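Local coordinates for protein EreC (Klebsiella pneumoniae, PDB 6XCQ) that probably hydrolyses the lactone ester of erythromycin and related macrolides, opening the ring and so giving resistance to these antibiotics, at residues D186-L191 / S220-L225; H179-H184 / K226-S231; M401-M406 / T415-A420; D372-R375 / M379-Y382. The protein carries 1 engineered substitution. All blocks are in the same frame, centred on the assembly; numbering follows the deposited sequence.

Contact 1: D186-L191 / S220-L225; sequences DELTHL and SGVTRL
Among residues 186-191, L188 carries the contact with G221, V222 and L225 of the facing helix. One turn of helix 182-191 sets the frame: D186 O accepts H190 N at 3.1 Å and also a weak bond from the H190 ring, while the D186 carboxylate forms a salt bridge with K182. L188 follows, with its side chain directed at helix 212-231. A chi1 of -84° sets its CG beside the backbone N, anti to the carbonyl carbon, and carries both methyls out across the gap between the helices. L188 CD1 makes the closest contacts: it meets L225 CD1 tip to tip at 3.5 Å, a close methyl contact, and lies 4.0 Å from V222 CG2, the two side chains crossing at about a right angle. The same L188 CD1 is 4.0 Å from G221 C. With no side chain there, the leucine can settle against the bare backbone, and the two CA atoms of L188 and G221 are 7.0 Å apart. G221 O also receives H184 NE2, so a hydrogen bond lies beside the apolar packing. Further along, L191 turns to Q214 and K217, extending the interface toward the start of helix 212-231. V222 also packs on I255, E256 and L259 of helix 244-267, joining a third helix to the pair. The short segments run nearly antiparallel, at 152°, with axes 10.6 Å apart at closest approach: buried apolar helix-helix packing, centred on a leucine set over a glycine, in an all-helical part away from the central sheet.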
loop_
_atom_site.group_PDB
_atom_site.type_symbol
_atom_site.label_atom_id
_atom_site.label_comp_id
_atom_site.label_asym_id
_atom_site.label_seq_id
_atom_site.Cartn_x
_atom_site.Cartn_y
_atom_site.Cartn_z
ATOM N N ASP A 186 -15.617 24.442 -4.191
ATOM C CA ASP A 186 -16.981 23.922 -4.145
ATOM C C ASP A 186 -17.478 23.557 -5.538
ATOM O O ASP A 186 -18.211 22.575 -5.705
ATOM C CB ASP A 186 -17.903 24.943 -3.483
ATOM C CG ASP A 186 -17.649 25.065 -1.995
ATOM O OD1 ASP A 186 -17.528 24.020 -1.320
ATOM O OD2 ASP A 186 -17.569 26.201 -1.496
ATOM N N GLU A 187 -17.082 24.329 -6.550
ATOM C CA GLU A 187 -17.350 23.923 -7.924
ATOM C C GLU A 187 -16.724 22.561 -8.213
ATOM O O GLU A 187 -17.371 21.680 -8.794
ATOM C CB GLU A 187 -16.820 24.989 -8.883
ATOM C CG GLU A 187 -17.071 24.708 -10.352
ATOM C CD GLU A 187 -17.505 25.945 -11.122
ATOM N N LEU A 188 -15.479 22.357 -7.771
ATOM C CA LEU A 188 -14.801 21.081 -7.989
ATOM C C LEU A 188 -15.534 19.939 -7.304
ATOM O O LEU A 188 -15.675 18.849 -7.870
ATOM C CB LEU A 188 -13.369 21.161 -7.471
ATOM C CG LEU A 188 -12.380 21.774 -8.443
ATOM C CD1 LEU A 188 -11.036 21.893 -7.749
ATOM C CD2 LEU A 188 -12.284 20.891 -9.689
ATOM N N THR A 189 -15.988 20.167 -6.074
ATOM C CA THR A 189 -16.748 19.153 -5.357
ATOM C C THR A 189 -17.968 18.714 -6.152
ATOM O O THR A 189 -18.240 17.513 -6.285
ATOM C CB THR A 189 -17.166 19.699 -3.999
ATOM O OG1 THR A 189 -16.016 20.263 -3.351
ATOM C CG2 THR A 189 -17.764 18.596 -3.148
ATOM N N HIS A 190 -18.725 19.680 -6.675
ATOM C CA HIS A 190 -19.894 19.343 -7.477
ATOM C C HIS A 190 -19.487 18.642 -8.762
ATOM O O HIS A 190 -20.095 17.634 -9.140
ATOM C CB HIS A 190 -20.704 20.601 -7.784
ATOM C CG HIS A 190 -21.479 21.111 -6.611
ATOM N ND1 HIS A 190 -21.131 22.257 -5.927
ATOM C CD2 HIS A 190 -22.575 20.620 -5.986
ATOM C CE1 HIS A 190 -21.985 22.456 -4.939
ATOM N NE2 HIS A 190 -22.871 21.477 -4.953
ATOM N N LEU A 191 -18.451 19.153 -9.436
ATOM C CA LEU A 191 -18.012 18.553 -10.688
ATOM C C LEU A 191 -17.676 17.077 -10.525
ATOM O O LEU A 191 -17.833 16.299 -11.474
ATOM C CB LEU A 191 -16.802 19.302 -11.234
ATOM C CG LEU A 191 -17.018 20.219 -12.428
ATOM C CD1 LEU A 191 -15.814 21.122 -12.586
ATOM C CD2 LEU A 191 -17.223 19.374 -13.671
ATOM N N SER A 220 -7.940 20.718 -14.746
ATOM C CA SER A 220 -7.397 22.070 -14.780
ATOM C C SER A 220 -7.715 22.823 -13.492
ATOM O O SER A 220 -6.892 23.609 -13.004
ATOM C CB SER A 220 -7.940 22.820 -15.995
ATOM O OG SER A 220 -7.586 22.151 -17.196
ATOM N N GLY A 221 -8.903 22.592 -12.927
ATOM C CA GLY A 221 -9.269 23.257 -11.688
ATOM C C GLY A 221 -8.345 22.887 -10.545
ATOM O O GLY A 221 -7.968 23.738 -9.737
ATOM N N VAL A 222 -7.942 21.612 -10.480
ATOM C CA VAL A 222 -7.038 21.178 -9.423
ATOM C C VAL A 222 -5.653 21.780 -9.628
ATOM O O VAL A 222 -5.014 22.229 -8.670
ATOM C CB VAL A 222 -7.008 19.638 -9.344
ATOM C CG1 VAL A 222 -5.854 19.165 -8.510
ATOM C CG2 VAL A 222 -8.311 19.130 -8.723
ATOM N N THR A 223 -5.179 21.837 -10.877
ATOM C CA THR A 223 -3.885 22.466 -11.136
ATOM C C THR A 223 -3.891 23.943 -10.723
ATOM O O THR A 223 -2.940 24.425 -10.097
ATOM C CB THR A 223 -3.521 22.299 -12.616
ATOM O OG1 THR A 223 -3.266 20.904 -12.892
ATOM C CG2 THR A 223 -2.295 23.084 -12.965
ATOM N N ARG A 224 -4.958 24.673 -11.058
ATOM C CA ARG A 224 -5.055 26.070 -10.639
ATOM C C ARG A 224 -4.932 26.191 -9.127
ATOM O O ARG A 224 -4.179 27.031 -8.616
ATOM C CB ARG A 224 -6.375 26.679 -11.121
ATOM C CG ARG A 224 -6.489 28.201 -10.920
ATOM C CD ARG A 224 -7.254 28.573 -9.646
ATOM N NE ARG A 224 -7.835 29.910 -9.712
ATOM C CZ ARG A 224 -7.222 31.022 -9.317
ATOM N NH1 ARG A 224 -5.981 30.977 -8.833
ATOM N NH2 ARG A 224 -7.850 32.187 -9.420
ATOM N N LEU A 225 -5.649 25.339 -8.394
ATOM C CA LEU A 225 -5.603 25.386 -6.936
ATOM C C LEU A 225 -4.216 25.064 -6.410
ATOM O O LEU A 225 -3.754 25.685 -5.450
ATOM C CB LEU A 225 -6.605 24.395 -6.346
ATOM C CG LEU A 225 -7.930 25.001 -5.916
ATOM C CD1 LEU A 225 -8.953 23.903 -5.740
ATOM C CD2 LEU A 225 -7.762 25.817 -4.641
#

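Contact 2: H179-H184 / K226-S231; sequences HLIKPH and KLRLAS
R228 O, on the residue whose side chain reaches L180 and I181, accepts S231 OG at 2.8 Å. The hydroxyl, three residues further on, turns back to this carbonyl and lies 23° from its plane. From the same turn the R228 side chain stretches across to residues 179-184. With CG anti to the backbone N (chi1 177°) and the chain extended as far as NE, the guanidinium is delivered to the far side of the gap. On the way its methylenes slide past I181 in the opposite direction, I181 CD1 3.7 Å from R228 CD and I181 CB 4.0 Å from R228 NE. At the end, L180 crosses at about a right angle and puts CD1 3.7 Å from R228 NH2. These are van der Waals contacts of aliphatic groups with the arginine chain and its guanidinium; the charge is answered by D178 OD2 in a salt bridge with R228 NE. I181 also touches I174, tying helix 164-177 into the same packing. K182 N bonds H179 O at 3.0 Å in the 3-10 turn of I181, the N-cap residue. An N-terminal helix entry packs against the C-terminal turns of helix 212-231, at one end of an antiparallel helix pair.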
loop_
_atom_site.group_PDB
_atom_site.type_symbol
_atom_site.label_atom_id
_atom_site.label_comp_id
_atom_site.label_asym_id
_atom_site.label_seq_id
_atom_site.Cartn_x
_atom_site.Cartn_y
_atom_site.Cartn_z
ATOM N N HIS A 179 -10.290 31.887 1.995
ATOM C CA HIS A 179 -11.696 31.851 1.601
ATOM C C HIS A 179 -11.926 32.360 0.183
ATOM O O HIS A 179 -12.930 31.988 -0.435
ATOM C CB HIS A 179 -12.547 32.657 2.591
ATOM C CG HIS A 179 -14.015 32.392 2.470
ATOM N ND1 HIS A 179 -14.799 32.976 1.498
ATOM C CD2 HIS A 179 -14.841 31.591 3.188
ATOM C CE1 HIS A 179 -16.044 32.552 1.624
ATOM N NE2 HIS A 179 -16.097 31.714 2.644
ATOM N N LEU A 180 -11.001 33.161 -0.358
ATOM C CA LEU A 180 -11.126 33.668 -1.725
ATOM C C LEU A 180 -11.277 32.553 -2.750
ATOM O O LEU A 180 -11.873 32.768 -3.810
ATOM C CB LEU A 180 -9.904 34.512 -2.087
ATOM C CG LEU A 180 -9.785 35.879 -1.408
ATOM C CD1 LEU A 180 -8.396 36.473 -1.639
ATOM C CD2 LEU A 180 -10.882 36.797 -1.906
ATOM N N ILE A 181 -10.729 31.370 -2.482
ATOM C CA ILE A 181 -10.763 30.287 -3.458
ATOM C C ILE A 181 -11.768 29.205 -3.067
ATOM O O ILE A 181 -11.830 28.150 -3.710
ATOM C CB ILE A 181 -9.348 29.710 -3.694
ATOM C CG1 ILE A 181 -9.246 29.055 -5.074
ATOM C CG2 ILE A 181 -8.930 28.731 -2.587
ATOM C CD1 ILE A 181 -8.952 30.019 -6.190
ATOM N N LYS A 182 -12.583 29.455 -2.043
ATOM C CA LYS A 182 -13.600 28.482 -1.647
ATOM C C LYS A 182 -14.676 28.225 -2.702
ATOM O O LYS A 182 -15.123 27.069 -2.805
ATOM C CB LYS A 182 -14.243 28.923 -0.328
ATOM C CG LYS A 182 -15.448 28.094 0.092
ATOM C CD LYS A 182 -15.226 27.411 1.429
ATOM C CE LYS A 182 -16.544 27.033 2.083
ATOM N NZ LYS A 182 -17.402 26.195 1.201
ATOM N N PRO A 183 -15.159 29.207 -3.475
ATOM C CA PRO A 183 -16.120 28.853 -4.538
ATOM C C PRO A 183 -15.540 27.871 -5.544
ATOM O O PRO A 183 -16.233 26.960 -6.009
ATOM C CB PRO A 183 -16.439 30.204 -5.191
ATOM C CG PRO A 183 -16.089 31.225 -4.176
ATOM C CD PRO A 183 -14.951 30.666 -3.390
ATOM N N HIS A 184 -14.264 28.051 -5.882
ATOM C CA HIS A 184 -13.583 27.166 -6.818
ATOM C C HIS A 184 -13.505 25.739 -6.276
ATOM O O HIS A 184 -13.739 24.780 -7.018
ATOM C CB HIS A 184 -12.200 27.758 -7.113
ATOM C CG HIS A 184 -11.388 26.988 -8.107
ATOM N ND1 HIS A 184 -11.417 27.253 -9.460
ATOM C CD2 HIS A 184 -10.485 25.991 -7.939
ATOM C CE1 HIS A 184 -10.584 26.436 -10.085
ATOM N NE2 HIS A 184 -10.005 25.662 -9.184
ATOM N N LYS A 226 -3.569 24.057 -7.002
ATOM C CA LYS A 226 -2.251 23.624 -6.551
ATOM C C LYS A 226 -1.226 24.739 -6.668
ATOM O O LYS A 226 -0.377 24.915 -5.784
ATOM C CB LYS A 226 -1.799 22.442 -7.393
ATOM C CG LYS A 226 -0.480 21.836 -6.971
ATOM C CD LYS A 226 -0.066 20.773 -7.971
ATOM C CE LYS A 226 1.430 20.784 -8.208
ATOM N NZ LYS A 226 2.133 19.940 -7.214
ATOM N N LEU A 227 -1.254 25.462 -7.784
ATOM C CA LEU A 227 -0.275 26.522 -8.011
ATOM C C LEU A 227 -0.580 27.758 -7.165
ATOM O O LEU A 227 0.344 28.451 -6.721
ATOM C CB LEU A 227 -0.241 26.878 -9.499
ATOM C CG LEU A 227 0.705 26.105 -10.437
ATOM C CD1 LEU A 227 0.746 24.635 -10.134
ATOM C CD2 LEU A 227 0.313 26.329 -11.891
ATOM N N ARG A 228 -1.853 28.050 -6.922
ATOM C CA ARG A 228 -2.174 29.170 -6.045
ATOM C C ARG A 228 -1.689 28.898 -4.625
ATOM O O ARG A 228 -1.052 29.757 -4.001
ATOM C CB ARG A 228 -3.675 29.461 -6.057
ATOM C CG ARG A 228 -4.040 30.586 -5.075
ATOM C CD ARG A 228 -5.538 30.890 -5.032
ATOM N NE ARG A 228 -5.887 31.796 -3.934
ATOM C CZ ARG A 228 -5.801 33.128 -3.988
ATOM N NH1 ARG A 228 -5.346 33.737 -5.081
ATOM N NH2 ARG A 228 -6.141 33.857 -2.929
ATOM N N LEU A 229 -1.937 27.689 -4.112
ATOM C CA LEU A 229 -1.561 27.396 -2.732
ATOM C C LEU A 229 -0.055 27.445 -2.551
ATOM O O LEU A 229 0.440 27.979 -1.552
ATOM C CB LEU A 229 -2.088 26.024 -2.307
ATOM C CG LEU A 229 -3.459 25.988 -1.626
ATOM C CD1 LEU A 229 -3.345 26.267 -0.142
ATOM C CD2 LEU A 229 -4.409 26.974 -2.273
ATOM N N ALA A 230 0.694 26.860 -3.489
ATOM C CA ALA A 230 2.145 26.904 -3.369
ATOM C C ALA A 230 2.653 28.342 -3.443
ATOM O O ALA A 230 3.602 28.708 -2.740
ATOM C CB ALA A 230 2.787 26.039 -4.450
ATOM N N SER A 231 2.027 29.172 -4.280
ATOM C CA SER A 231 2.489 30.549 -4.414
ATOM C C SER A 231 2.257 31.347 -3.134
ATOM O O SER A 231 3.017 32.285 -2.848
ATOM C CB SER A 231 1.802 31.218 -5.609
ATOM O OG SER A 231 0.510 31.694 -5.272
#

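Contact 3: M401-M406 / T415-A420; sequences MKAKRM and TNLSEA
The open end of a beta hairpin, strands 405-408 and 411-414, is continued by K404 and T415 and then closed off by a short helix. T415 N donates to K404 O at 3.0 Å, nearly along the C=O axis, with an N-H...O angle of 163°; the pairing follows the same register as M406 and V413 within the hairpin. Beyond it the chain turns into helix 417-420, and L417, its first residue, faces back over segment 401-406. Its chi1 of -68° turns the branch toward that segment, where the methyls take different partners: L417 CD1 drops onto the backbone, 3.6 Å from A403 O and 3.9 Å from A403 CB, whereas L417 CD2 meets M406 CE at 4.0 Å. M406 reaches this position by a bend at its thioether end, its side chain crossing that of L417 obliquely. The methyl of M401 comes near L417 CB from another direction, though M401 is modelled in two conformers. This apolar joint of hairpin and helix is also bridged by a water, which donates to A403 O at 2.8 Å and accepts L417 N. N416 caps the helix: its OD1 receives E419 N at 3.1 Å, from 48° above the amide carbonyl plane, and more weakly S418 N. R405 turns from the contact to salt bridges with D377 and E414. T415 OG1, likewise pointing elsewhere, bonds T313 OG1, and A420 hydrogen-bonds through its backbone to K312, fastening the end of the helix to the loop there.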
loop_
_atom_site.group_PDB
_atom_site.type_symbol
_atom_site.label_atom_id
_atom_site.label_comp_id
_atom_site.label_asym_id
_atom_site.label_seq_id
_atom_site.Cartn_x
_atom_site.Cartn_y
_atom_site.Cartn_z
ATOM N N MET A 401 22.420 -17.109 -7.514
ATOM C CA MET A 401 21.377 -18.126 -7.496
ATOM C C MET A 401 20.689 -18.150 -8.845
ATOM O O MET A 401 20.780 -17.203 -9.629
ATOM C CB MET A 401 20.346 -17.875 -6.388
ATOM C CG MET A 401 19.430 -16.713 -6.652
ATOM S SD MET A 401 18.336 -16.390 -5.250
ATOM C CE MET A 401 18.147 -14.603 -5.400
ATOM N N LYS A 402 19.994 -19.255 -9.095
ATOM C CA LYS A 402 19.256 -19.466 -10.331
ATOM C C LYS A 402 17.946 -18.702 -10.376
ATOM O O LYS A 402 17.352 -18.608 -11.454
ATOM C CB LYS A 402 18.952 -20.960 -10.541
ATOM C CG LYS A 402 20.185 -21.834 -10.738
ATOM C CD LYS A 402 19.832 -23.260 -11.176
ATOM C CE LYS A 402 19.067 -24.022 -10.111
ATOM N NZ LYS A 402 19.104 -25.505 -10.359
ATOM N N ALA A 403 17.481 -18.187 -9.239
ATOM C CA ALA A 403 16.151 -17.606 -9.148
ATOM C C ALA A 403 16.093 -16.295 -9.922
ATOM O O ALA A 403 16.877 -15.374 -9.671
ATOM C CB ALA A 403 15.775 -17.387 -7.685
ATOM N N LYS A 404 15.170 -16.220 -10.866
ATOM C CA LYS A 404 14.925 -14.990 -11.606
ATOM C C LYS A 404 13.460 -14.602 -11.643
ATOM O O LYS A 404 13.146 -13.485 -12.076
ATOM C CB LYS A 404 15.434 -15.128 -13.045
ATOM C CG LYS A 404 16.926 -14.873 -13.178
ATOM C CD LYS A 404 17.396 -15.200 -14.581
ATOM C CE LYS A 404 18.869 -14.837 -14.751
ATOM N NZ LYS A 404 19.707 -15.754 -13.940
ATOM N N ARG A 405 12.554 -15.479 -11.224
ATOM C CA ARG A 405 11.135 -15.175 -11.237
ATOM C C ARG A 405 10.527 -15.525 -9.885
ATOM O O ARG A 405 11.059 -16.354 -9.141
ATOM C CB ARG A 405 10.403 -15.896 -12.391
ATOM C CG ARG A 405 10.518 -17.409 -12.431
ATOM C CD ARG A 405 10.027 -17.958 -13.781
ATOM N NE ARG A 405 11.102 -18.046 -14.766
ATOM C CZ ARG A 405 11.224 -17.244 -15.819
ATOM N NH1 ARG A 405 10.331 -16.291 -16.041
ATOM N NH2 ARG A 405 12.240 -17.396 -16.653
ATOM N N MET A 406 9.427 -14.841 -9.550
ATOM C CA MET A 406 8.730 -15.073 -8.291
ATOM C C MET A 406 7.236 -14.938 -8.532
ATOM O O MET A 406 6.802 -14.119 -9.345
ATOM C CB MET A 406 9.194 -14.088 -7.197
ATOM C CG MET A 406 8.571 -14.330 -5.818
ATOM S SD MET A 406 9.517 -13.498 -4.511
ATOM C CE MET A 406 9.546 -11.830 -5.162
ATOM N N THR A 415 12.772 -10.628 -12.734
ATOM C CA THR A 415 13.627 -9.478 -12.459
ATOM C C THR A 415 14.952 -10.019 -11.929
ATOM O O THR A 415 15.158 -11.237 -11.841
ATOM C CB THR A 415 12.936 -8.526 -11.468
ATOM O OG1 THR A 415 13.657 -7.285 -11.374
ATOM C CG2 THR A 415 12.844 -9.177 -10.119
ATOM N N ASN A 416 15.860 -9.104 -11.610
ATOM C CA ASN A 416 17.051 -9.427 -10.827
ATOM C C ASN A 416 16.648 -9.344 -9.366
ATOM O O ASN A 416 16.496 -8.245 -8.821
ATOM C CB ASN A 416 18.201 -8.466 -11.128
ATOM C CG ASN A 416 19.468 -8.790 -10.342
ATOM O OD1 ASN A 416 19.434 -9.108 -9.148
ATOM N ND2 ASN A 416 20.600 -8.706 -11.018
ATOM N N LEU A 417 16.507 -10.500 -8.720
ATOM C CA LEU A 417 15.927 -10.524 -7.385
ATOM C C LEU A 417 16.884 -10.008 -6.312
ATOM O O LEU A 417 16.419 -9.604 -5.242
ATOM C CB LEU A 417 15.427 -11.940 -7.051
ATOM C CG LEU A 417 14.217 -12.351 -7.903
ATOM C CD1 LEU A 417 14.070 -13.865 -7.953
ATOM C CD2 LEU A 417 12.917 -11.715 -7.399
ATOM N N SER A 418 18.194 -10.003 -6.563
ATOM C CA SER A 418 19.113 -9.374 -5.613
ATOM C C SER A 418 18.933 -7.861 -5.587
ATOM O O SER A 418 19.076 -7.225 -4.534
ATOM C CB SER A 418 20.560 -9.726 -5.956
ATOM O OG SER A 418 20.881 -9.320 -7.277
ATOM N N GLU A 419 18.634 -7.266 -6.735
ATOM C CA GLU A 419 18.388 -5.833 -6.789
ATOM C C GLU A 419 16.954 -5.490 -6.419
ATOM O O GLU A 419 16.689 -4.380 -5.941
ATOM C CB GLU A 419 18.680 -5.328 -8.197
ATOM C CG GLU A 419 20.101 -5.599 -8.630
ATOM C CD GLU A 419 20.514 -4.699 -9.754
ATOM O OE1 GLU A 419 21.589 -4.070 -9.651
ATOM O OE2 GLU A 419 19.751 -4.626 -10.745
ATOM N N ALA A 420 16.025 -6.423 -6.643
ATOM C CA ALA A 420 14.603 -6.133 -6.498
ATOM C C ALA A 420 14.160 -6.150 -5.041
ATOM O O ALA A 420 13.340 -5.319 -4.634
ATOM C CB ALA A 420 13.789 -7.139 -7.314
HETATM O O HOH W 1 17.820 -12.718 -9.967
#

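Contact 4: D372-R375 / M379-Y382; sequences DAIR and MEQY
E380 and Q381, in the first turn of helix 379-387, receive the side chain of I374 and the carbonyl of R375. E380 comes first: its CB lies 3.8 Å from I374 CG2 and the same from CG1, so the branched isoleucine straddles it. Past CG the chain bends (chi2 75°), carrying the carboxylate away from I374. There one oxygen, OE2, is gripped by both T344 OG1 and R407 N, which holds this buried acid in place. At Q381 the backbone takes over: I374 CG2 rests 3.7 Å from Q381 N, while R375 O approaches Q381 CB to 3.2 Å, a tight contact that is not a hydrogen bond. S378 OG bonds both R375 O and Q381 N, bridging loop and helix at the same spot, and the Q381 amide is held along the helix by D385. The loop has its own brace. R375 forms an end-on salt bridge with D372, with NH2 3.1 Å from D372 OD1 and NH1 3.1 Å from D372 OD2; the latter bond is nearly straight, at 172°, but comes from above the carboxylate plane. A373 O lies over one guanidinium face, toward its rim. The loop leaves strand 365-370 and folds back over the helix start, with strand 405-408 alongside: R407 meets I374, R405 meets R375, and M406 meets M379 and E380, while Y382 packs on M401 in the loop before that strand.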
loop_
_atom_site.group_PDB
_atom_site.type_symbol
_atom_site.label_atom_id
_atom_site.label_comp_id
_atom_site.label_asym_id
_atom_site.label_seq_id
_atom_site.Cartn_x
_atom_site.Cartn_y
_atom_site.Cartn_z
ATOM N N ASP A 372 0.901 -19.961 -10.250
ATOM C CA ASP A 372 1.860 -20.216 -11.323
ATOM C C ASP A 372 2.776 -21.383 -10.971
ATOM O O ASP A 372 3.202 -21.533 -9.819
ATOM C CB ASP A 372 2.702 -18.961 -11.589
ATOM C CG ASP A 372 3.401 -19.003 -12.937
ATOM O OD1 ASP A 372 2.872 -19.667 -13.852
ATOM O OD2 ASP A 372 4.480 -18.378 -13.079
ATOM N N ALA A 373 3.088 -22.207 -11.979
ATOM C CA ALA A 373 3.982 -23.346 -11.786
ATOM C C ALA A 373 5.340 -22.913 -11.247
ATOM O O ALA A 373 5.907 -21.904 -11.668
ATOM C CB ALA A 373 4.183 -24.096 -13.106
ATOM N N ILE A 374 5.887 -23.710 -10.341
ATOM C CA ILE A 374 7.208 -23.438 -9.785
ATOM C C ILE A 374 8.252 -24.018 -10.738
ATOM O O ILE A 374 8.234 -25.212 -11.028
ATOM C CB ILE A 374 7.331 -24.040 -8.378
ATOM C CG1 ILE A 374 6.335 -23.339 -7.441
ATOM C CG2 ILE A 374 8.777 -23.989 -7.857
ATOM C CD1 ILE A 374 6.033 -24.132 -6.147
ATOM N N ARG A 375 9.149 -23.177 -11.241
ATOM C CA ARG A 375 10.142 -23.608 -12.214
ATOM C C ARG A 375 11.543 -23.527 -11.618
ATOM O O ARG A 375 11.748 -23.017 -10.504
ATOM C CB ARG A 375 10.039 -22.777 -13.497
ATOM C CG ARG A 375 8.695 -22.939 -14.156
ATOM C CD ARG A 375 8.519 -22.032 -15.339
ATOM N NE ARG A 375 7.113 -21.944 -15.718
ATOM C CZ ARG A 375 6.260 -21.064 -15.196
ATOM N NH1 ARG A 375 6.674 -20.194 -14.272
ATOM N NH2 ARG A 375 4.994 -21.053 -15.593
ATOM N N MET A 379 12.137 -18.254 -7.536
ATOM C CA MET A 379 12.501 -18.092 -6.131
ATOM C C MET A 379 11.893 -19.211 -5.289
ATOM O O MET A 379 12.494 -19.666 -4.310
ATOM C CB MET A 379 12.046 -16.726 -5.622
ATOM C CG MET A 379 12.333 -16.484 -4.136
ATOM S SD MET A 379 14.082 -16.583 -3.656
ATOM C CE MET A 379 14.792 -15.385 -4.734
ATOM N N GLU A 380 10.694 -19.657 -5.661
ATOM C CA GLU A 380 10.046 -20.755 -4.951
ATOM C C GLU A 380 10.894 -22.020 -4.982
ATOM O O GLU A 380 10.970 -22.749 -3.986
ATOM C CB GLU A 380 8.662 -21.015 -5.561
ATOM C CG GLU A 380 7.648 -19.877 -5.281
ATOM C CD GLU A 380 7.865 -18.618 -6.122
ATOM O OE1 GLU A 380 8.489 -18.712 -7.205
ATOM O OE2 GLU A 380 7.390 -17.530 -5.702
ATOM N N GLN A 381 11.540 -22.303 -6.117
ATOM C CA GLN A 381 12.354 -23.511 -6.185
ATOM C C GLN A 381 13.587 -23.382 -5.314
ATOM O O GLN A 381 14.019 -24.359 -4.678
ATOM C CB GLN A 381 12.765 -23.810 -7.624
ATOM C CG GLN A 381 13.565 -25.108 -7.736
ATOM C CD GLN A 381 12.726 -26.318 -7.393
ATOM O OE1 GLN A 381 11.688 -26.548 -7.999
ATOM N NE2 GLN A 381 13.170 -27.091 -6.412
ATOM N N TYR A 382 14.176 -22.187 -5.293
ATOM C CA TYR A 382 15.315 -21.923 -4.422
ATOM C C TYR A 382 14.955 -22.169 -2.963
ATOM O O TYR A 382 15.730 -22.778 -2.219
ATOM C CB TYR A 382 15.770 -20.481 -4.625
ATOM C CG TYR A 382 16.962 -20.043 -3.803
ATOM C CD1 TYR A 382 18.260 -20.211 -4.278
ATOM C CD2 TYR A 382 16.788 -19.427 -2.568
ATOM C CE1 TYR A 382 19.349 -19.794 -3.539
ATOM C CE2 TYR A 382 17.868 -19.004 -1.824
ATOM C CZ TYR A 382 19.144 -19.184 -2.314
ATOM O OH TYR A 382 20.215 -18.764 -1.570
#

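The four contacts form two pairs on opposite sides of the chain's centre. Contacts 1 and 2 both join helix 182-191, with its entry, to helix 212-231; their centres are 10 Å apart, and the ring of H184 links them, its CD2 packing 3.4 Å from L225 CD1. Contacts 3 and 4 have centres 11 Å apart and share a backbone hydrogen bond, M379 N to R405 O at 2.7 Å, while M401 CE, in the conformer given of two, lies 3.5 Å from M379 CE. Between the pairs, nearest atoms are about 28 to 39 Å apart. One pair thus sits in helical packing, the other around a hairpin; neither is identified with the active site.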